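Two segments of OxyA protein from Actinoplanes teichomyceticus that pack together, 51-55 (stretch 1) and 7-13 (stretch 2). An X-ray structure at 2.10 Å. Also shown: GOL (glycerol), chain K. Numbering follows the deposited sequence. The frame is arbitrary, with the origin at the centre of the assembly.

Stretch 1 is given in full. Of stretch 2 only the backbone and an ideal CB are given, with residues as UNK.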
# COMPACT_ATOMS: atom_id res chain seq x y z
N GLY B 51 10.55 6.55 15.56
CA GLY B 51 9.86 5.58 14.73
C GLY B 51 8.53 5.15 15.29
O GLY B 51 8.37 4.93 16.51
N ARG B 52 7.55 5.06 14.40
CA ARG B 52 6.20 4.72 14.80
C ARG B 52 6.01 3.22 14.82
O ARG B 52 6.71 2.49 14.12
CB ARG B 52 5.20 5.35 13.83
CG ARG B 52 5.33 6.87 13.75
CD ARG B 52 4.62 7.38 12.51
NE ARG B 52 5.45 7.22 11.33
CZ ARG B 52 5.04 7.47 10.07
NH1 ARG B 52 3.79 7.89 9.82
NH2 ARG B 52 5.88 7.28 9.05
N THR B 53 5.01 2.79 15.57
CA THR B 53 4.62 1.41 15.67
C THR B 53 3.21 1.23 15.14
O THR B 53 2.30 2.04 15.42
CB THR B 53 4.67 0.94 17.13
OG1 THR B 53 6.01 1.02 17.59
CG2 THR B 53 4.12 -0.48 17.29
N ALA B 54 3.03 0.15 14.38
CA ALA B 54 1.73 -0.27 13.94
C ALA B 54 1.30 -1.44 14.82
O ALA B 54 2.02 -2.45 14.93
CB ALA B 54 1.77 -0.66 12.49
N TRP B 55 0.16 -1.26 15.48
CA TRP B 55 -0.37 -2.20 16.43
C TRP B 55 -1.64 -2.87 15.88
O TRP B 55 -2.38 -2.28 15.07
CB TRP B 55 -0.80 -1.48 17.70
CG TRP B 55 0.22 -0.70 18.44
CD1 TRP B 55 0.50 0.63 18.30
CD2 TRP B 55 1.05 -1.17 19.52
NE1 TRP B 55 1.47 1.01 19.19
CE2 TRP B 55 1.80 -0.07 19.98
CE3 TRP B 55 1.22 -2.42 20.15
CZ2 TRP B 55 2.72 -0.17 21.02
CZ3 TRP B 55 2.16 -2.51 21.24
CH2 TRP B 55 2.88 -1.40 21.64
N UNK B 7 7.99 1.66 3.91
CA UNK B 7 6.70 2.30 3.64
C UNK B 7 5.73 1.92 4.74
O UNK B 7 5.01 0.93 4.66
CB UNK B 7 6.15 1.90 2.27
N UNK B 8 5.71 2.74 5.78
CA UNK B 8 5.08 2.41 7.06
C UNK B 8 3.61 2.00 7.02
O UNK B 8 3.23 0.92 7.53
CB UNK B 8 5.21 3.62 7.99
N UNK B 9 2.78 2.86 6.45
CA UNK B 9 1.35 2.58 6.34
C UNK B 9 1.12 1.37 5.43
O UNK B 9 0.35 0.47 5.78
CB UNK B 9 0.60 3.80 5.81
N UNK B 10 1.80 1.35 4.28
CA UNK B 10 1.54 0.32 3.28
C UNK B 10 1.97 -1.09 3.76
O UNK B 10 1.22 -2.04 3.62
CB UNK B 10 2.27 0.67 1.98
N UNK B 11 3.19 -1.22 4.29
CA UNK B 11 3.70 -2.53 4.71
C UNK B 11 2.84 -3.12 5.83
O UNK B 11 2.54 -4.31 5.83
CB UNK B 11 5.15 -2.41 5.17
N UNK B 12 2.35 -2.27 6.73
CA UNK B 12 1.52 -2.74 7.83
C UNK B 12 0.07 -3.02 7.47
O UNK B 12 -0.57 -3.86 8.09
CB UNK B 12 1.56 -1.71 8.96
N UNK B 13 -0.44 -2.35 6.44
CA UNK B 13 -1.70 -2.77 5.80
C UNK B 13 -1.59 -4.19 5.23
O UNK B 13 -2.47 -5.01 5.43
CB UNK B 13 -2.08 -1.79 4.69
C1 GOL K . 4.70 6.18 4.03
O1 GOL K . 5.39 6.32 2.79
C2 GOL K . 5.64 6.40 5.23
O2 GOL K . 6.82 5.61 5.06
C3 GOL K . 6.01 7.87 5.41
O3 GOL K . 5.12 8.49 6.34

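Position 7 stands just before the helix, with its CA-to-CB bond directed away from stretch 1 and nothing of that stretch within 5.5 Å of the ideal CB. Its phi/psi of -89/90 is non-helical but open to most residues, and with no neighbour from stretch 1 many would serve, including the polar ones common at an N-cap. The deposited residue is M7; its carbonyl O accepts a helical bond from the backbone N of position 11 at 2.8 Å.

Position 8 points toward stretch 1. Its ideal CB is 3.9 Å from R52 NH2, and beyond it lie the aliphatic part and guanidinium of R52, the backbone of T53 and the methyl of A54. A long, largely apolar side chain is called for: leucine or methionine could reach some of this surface, but a flat aromatic ring can also lie over a guanidinium. F8 is found, with chi1 t. Its CD2 lies over one face of the R52 guanidinium, while R52 CB sits 4.1 Å from the ring centroid in an off-centre CH-pi contact. The far tip of the ring meets the strand, CZ being 4.0 Å from A54 CB, and the ring edge faces T53 C and A54 N. The backbone is used too: F8 N donates to glycerol O2 at 3.2 Å, and the same glycerol accepts through O3 from R52 NH2 at 3.1 Å.

Position 9 points sideways, and its ideal CB touches nothing of stretch 1. The positive charge of R52 nevertheless lies within range of a flexible acid, so glutamate suits well, and glutamine could offer an uncharged acceptor. E9 bends (chi1 m, chi2 p) to bring OE2 within 3.3 Å of R52 NH1. This is a salt bridge whose hydrogen bond is weak, with an N-H...acceptor angle of 130°.

Positions 10 and 11 are out of reach of stretch 1, which therefore sets little preference beyond helix compatibility. They are E10 and I11.

Position 12 again points toward the strand: its CA is 6.6 Å from A54 CA, and the ideal CB is 3.7 Å from A54 CB. With the two backbones so near, a small or medium side chain fits most easily, whether alanine, serine or asparagine. N12 is deposited. Its CG packs 3.4 Å from A54 CB, and its ND2 donates back to F8 O at 2.8 Å, satisfying a polar group beside a methyl that offers no partner.

Position 13 is out of reach, so stretch 1 leaves the choice open; it is V13.

Stretch 2 (7-13) MFEEINV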
# COMPACT_ATOMS: atom_id res chain seq x y z
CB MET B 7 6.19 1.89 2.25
CG MET B 7 7.13 2.26 1.13
SD MET B 7 7.20 4.02 0.75
CE MET B 7 5.55 4.21 0.06
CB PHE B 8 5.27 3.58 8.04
CG PHE B 8 4.65 3.35 9.37
CD1 PHE B 8 5.13 2.36 10.22
CD2 PHE B 8 3.58 4.11 9.78
CE1 PHE B 8 4.53 2.13 11.46
CE2 PHE B 8 2.99 3.90 11.01
CZ PHE B 8 3.45 2.90 11.85
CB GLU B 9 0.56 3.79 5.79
CG GLU B 9 0.48 5.00 6.72
CD GLU B 9 1.72 5.89 6.71
OE1 GLU B 9 2.70 5.58 6.00
OE2 GLU B 9 1.72 6.92 7.44
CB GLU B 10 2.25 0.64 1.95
CG GLU B 10 1.71 1.89 1.25
CD GLU B 10 2.36 3.19 1.72
OE1 GLU B 10 2.93 3.27 2.83
OE2 GLU B 10 2.33 4.15 0.95
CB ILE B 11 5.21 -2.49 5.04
CG1 ILE B 11 5.81 -3.90 5.02
CG2 ILE B 11 5.50 -1.83 6.39
CD1 ILE B 11 5.80 -4.57 3.67
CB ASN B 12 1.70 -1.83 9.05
CG ASN B 12 3.09 -1.98 9.64
OD1 ASN B 12 3.48 -3.09 10.08
ND2 ASN B 12 3.89 -0.93 9.54
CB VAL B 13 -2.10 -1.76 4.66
CG1 VAL B 13 -3.03 -2.38 3.62
CG2 VAL B 13 -2.74 -0.53 5.29
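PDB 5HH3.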